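Local coordinates for protein putative methyltransferase (Porphyromonas gingivalis, PDB 3LL7) that probably transfers methyl groups, possibly to RNA, its substrate being unidentified, and carries ferredoxin-like and THUMP-like domains, at residues A[343-348]-A[402-407]. Sequence-based numbering, arbitrary orientation.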
ATOM      1  N   GLU A 343      10.627 -30.060   7.172  1.00  8.51           N
ATOM      2  CA  GLU A 343      11.769 -31.036   7.128  1.00  9.39           C
ATOM      3  C   GLU A 343      12.151 -31.538   8.513  1.00  9.94           C
ATOM      4  O   GLU A 343      12.363 -32.743   8.695  1.00 10.80           O
ATOM      5  CB  GLU A 343      13.001 -30.437   6.442  1.00  9.34           C
ATOM      6  CG  GLU A 343      12.724 -30.040   5.006  1.00 12.31           C
ATOM      7  CD  GLU A 343      13.969 -29.788   4.170  1.00 17.38           C
ATOM      8  OE1 GLU A 343      15.054 -29.446   4.718  1.00 17.70           O
ATOM      9  OE2 GLU A 343      13.841 -29.921   2.932  1.00 19.57           O
ATOM     10  N   GLU A 344      12.278 -30.615   9.461  1.00 10.21           N
ATOM     11  CA  GLU A 344      12.567 -30.948  10.877  1.00 12.08           C
ATOM     12  C   GLU A 344      11.814 -30.032  11.827  1.00 12.27           C
ATOM     13  O   GLU A 344      11.576 -28.844  11.529  1.00 13.11           O
ATOM     14  CB  GLU A 344      14.066 -30.832  11.214  1.00 11.59           C
ATOM     15  CG  GLU A 344      15.037 -31.646  10.346  1.00 13.79           C
ATOM     16  CD  GLU A 344      14.893 -33.169  10.505  1.00 17.85           C
ATOM     17  OE1 GLU A 344      14.438 -33.663  11.571  1.00 20.27           O
ATOM     18  OE2 GLU A 344      15.234 -33.884   9.541  1.00 13.94           O
ATOM     19  N   ILE A 345      11.496 -30.568  13.006  1.00 12.44           N
ATOM     20  CA  ILE A 345      10.972 -29.762  14.106  1.00 12.38           C
ATOM     21  C   ILE A 345      11.861 -30.005  15.322  1.00 12.97           C
ATOM     22  O   ILE A 345      12.134 -31.170  15.714  1.00 12.78           O
ATOM     23  CB  ILE A 345       9.448 -29.994  14.408  1.00 13.24           C
ATOM     24  CG1 ILE A 345       9.009 -29.198  15.657  1.00 13.19           C
ATOM     25  CG2 ILE A 345       9.141 -31.491  14.551  1.00 13.99           C
ATOM     26  CD1 ILE A 345       7.446 -28.993  15.790  1.00 13.40           C
ATOM     27  N   ILE A 346      12.356 -28.904  15.873  1.00 11.51           N
ATOM     28  CA  ILE A 346      13.349 -28.929  16.956  1.00 12.77           C
ATOM     29  C   ILE A 346      12.816 -28.213  18.204  1.00 12.45           C
ATOM     30  O   ILE A 346      12.520 -27.022  18.135  1.00 12.99           O
ATOM     31  CB  ILE A 346      14.641 -28.240  16.479  1.00 12.92           C
ATOM     32  CG1 ILE A 346      15.153 -28.928  15.197  1.00 15.37           C
ATOM     33  CG2 ILE A 346      15.731 -28.251  17.596  1.00 13.67           C
ATOM     34  CD1 ILE A 346      16.259 -28.119  14.510  1.00 18.86           C
ATOM     35  N   PRO A 347      12.696 -28.928  19.346  1.00 13.09           N
ATOM     36  CA  PRO A 347      12.249 -28.270  20.583  1.00 12.69           C
ATOM     37  C   PRO A 347      13.251 -27.196  20.897  1.00 12.40           C
ATOM     38  O   PRO A 347      14.454 -27.458  20.827  1.00 11.94           O
ATOM     39  CB  PRO A 347      12.343 -29.382  21.631  1.00 13.93           C
ATOM     40  CG  PRO A 347      12.115 -30.671  20.805  1.00 15.17           C
ATOM     41  CD  PRO A 347      12.939 -30.373  19.558  1.00 14.07           C
ATOM     42  N   PHE A 348      12.782 -25.985  21.187  1.00 10.85           N
ATOM     43  CA  PHE A 348      13.723 -24.900  21.381  1.00 10.73           C
ATOM     44  C   PHE A 348      14.221 -24.788  22.807  1.00 11.29           C
ATOM     45  O   PHE A 348      13.423 -24.830  23.751  1.00 12.12           O
ATOM     46  CB  PHE A 348      13.107 -23.547  20.988  1.00 10.47           C
ATOM     47  CG  PHE A 348      14.053 -22.398  21.211  1.00 11.53           C
ATOM     48  CD1 PHE A 348      15.205 -22.276  20.423  1.00 11.69           C
ATOM     49  CD2 PHE A 348      13.832 -21.486  22.223  1.00 12.73           C
ATOM     50  CE1 PHE A 348      16.103 -21.251  20.629  1.00 15.26           C
ATOM     51  CE2 PHE A 348      14.730 -20.427  22.438  1.00 14.51           C
ATOM     52  CZ  PHE A 348      15.867 -20.311  21.651  1.00 12.96           C
ATOM     53  N   VAL A 402       9.443 -23.907  19.479  1.00  9.56           N
ATOM     54  CA  VAL A 402      10.091 -24.832  18.546  1.00  9.25           C
ATOM     55  C   VAL A 402      10.770 -24.052  17.449  1.00  9.05           C
ATOM     56  O   VAL A 402      10.407 -22.898  17.176  1.00  8.76           O
ATOM     57  CB  VAL A 402       9.051 -25.813  17.891  1.00  8.80           C
ATOM     58  CG1 VAL A 402       8.417 -26.712  18.962  1.00  9.46           C
ATOM     59  CG2 VAL A 402       7.940 -25.047  17.095  1.00  8.53           C
ATOM     60  N   LEU A 403      11.724 -24.709  16.792  1.00  9.22           N
ATOM     61  CA  LEU A 403      12.269 -24.239  15.516  1.00  9.65           C
ATOM     62  C   LEU A 403      11.854 -25.221  14.445  1.00 10.22           C
ATOM     63  O   LEU A 403      11.954 -26.463  14.627  1.00 10.93           O
ATOM     64  CB  LEU A 403      13.829 -24.168  15.565  1.00 10.17           C
ATOM     65  CG  LEU A 403      14.331 -23.010  16.463  1.00 11.53           C
ATOM     66  CD1 LEU A 403      15.820 -23.169  16.790  1.00 12.63           C
ATOM     67  CD2 LEU A 403      14.139 -21.711  15.729  1.00 12.93           C
ATOM     68  N   LEU A 404      11.356 -24.677  13.338  1.00  9.41           N
ATOM     69  CA  LEU A 404      11.028 -25.525  12.174  1.00  9.37           C
ATOM     70  C   LEU A 404      12.037 -25.280  11.081  1.00  9.52           C
ATOM     71  O   LEU A 404      12.334 -24.125  10.740  1.00 10.36           O
ATOM     72  CB  LEU A 404       9.623 -25.198  11.633  1.00  8.48           C
ATOM     73  CG  LEU A 404       8.465 -25.041  12.646  1.00 11.48           C
ATOM     74  CD1 LEU A 404       7.168 -24.675  11.867  1.00 12.85           C
ATOM     75  CD2 LEU A 404       8.288 -26.369  13.421  1.00  9.91           C
ATOM     76  N   LEU A 405      12.541 -26.378  10.523  1.00  8.13           N
ATOM     77  CA  LEU A 405      13.348 -26.339   9.294  1.00  7.85           C
ATOM     78  C   LEU A 405      12.414 -26.631   8.130  1.00  7.25           C
ATOM     79  O   LEU A 405      11.769 -27.674   8.101  1.00  7.80           O
ATOM     80  CB  LEU A 405      14.499 -27.366   9.344  1.00  7.84           C
ATOM     81  CG  LEU A 405      15.390 -27.285   8.083  1.00  9.20           C
ATOM     82  CD1 LEU A 405      16.101 -25.901   8.087  1.00 10.61           C
ATOM     83  CD2 LEU A 405      16.426 -28.418   8.093  1.00 11.36           C
ATOM     84  N   LEU A 406      12.316 -25.655   7.216  1.00  7.59           N
ATOM     85  CA  LEU A 406      11.309 -25.642   6.140  1.00  8.32           C
ATOM     86  C   LEU A 406      11.993 -25.504   4.790  1.00  7.95           C
ATOM     87  O   LEU A 406      13.007 -24.830   4.692  1.00  9.15           O
ATOM     88  CB  LEU A 406      10.373 -24.420   6.333  1.00  6.73           C
ATOM     89  CG  LEU A 406       9.673 -24.324   7.704  1.00  8.56           C
ATOM     90  CD1 LEU A 406       8.877 -23.029   7.783  1.00  7.58           C
ATOM     91  CD2 LEU A 406       8.783 -25.551   7.903  1.00  9.13           C
ATOM     92  N   ARG A 407      11.442 -26.123   3.751  1.00  9.26           N
ATOM     93  CA  ARG A 407      11.786 -25.768   2.373  1.00  9.28           C
ATOM     94  C   ARG A 407      10.525 -25.272   1.653  1.00  9.87           C
ATOM     95  O   ARG A 407       9.435 -25.619   2.047  1.00  8.56           O
ATOM     96  CB  ARG A 407      12.433 -26.945   1.625  1.00 10.38           C
ATOM     97  CG  ARG A 407      11.521 -28.077   1.284  1.00 12.25           C
ATOM     98  CD  ARG A 407      12.208 -29.032   0.281  1.00 13.39           C
ATOM     99  NE  ARG A 407      11.254 -30.048  -0.131  1.00 17.78           N
ATOM    100  CZ  ARG A 407      11.006 -31.166   0.547  1.00 20.13           C
ATOM    101  NH1 ARG A 407      10.098 -32.038   0.094  1.00 18.17           N
ATOM    102  NH2 ARG A 407      11.663 -31.420   1.680  1.00 20.02           N
TER
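The side chains of Glu343 and Arg407 cross nearly at right angles beside a classic beta bulge that sets two residues, Glu343 and Glu344, against the single Leu405. The bulge is evident from the carbonyl of Leu405, which accepts two N-H groups: Glu343 N lies 2.8 Å from Leu405 O, whereas the bond from Glu344 N to Leu405 O is longer, 3.3 Å. The antiparallel ladder runs on from the bulge, its strand axes at 164°, through the hydrogen-bonded pairs Glu344-Leu405 and Ile346-Leu403.

The extended carboxylate arm of Glu343 passes Leu405 obliquely, its OE1 3.8 Å from Leu405 CD2, and ends in a salt bridge. Arg407 NH2 meets the anti side of Glu343 OE2 at 2.9 Å, almost within the guanidinium plane, although the carboxylate plane is turned 54° from it. Glu343 OE1 forms a second salt bridge, to Lys389 on the adjoining strand 389-395.

On the face bearing Ile345 and Leu404, these two side chains run alongside one another in the same direction. Ile345 CG1 is anti to the backbone N (chi1 175°), and CD1 beyond it touches Leu404 CD2 at 3.6 Å and Val402 CG1 at 4.0 Å. At the far end, Phe348 CD1 comes 3.8 Å from Leu403 CD1, the ring meeting this methyl obliquely; Phe370 packs edge-to-face with Phe348.

The contact thus joins strands 337-347 and 401-408, neighbours inside a seven-stranded mixed sheet, by backbone bonds and aliphatic packing, while two basic partners on Glu343 probably favour its ionised form beside the bulge.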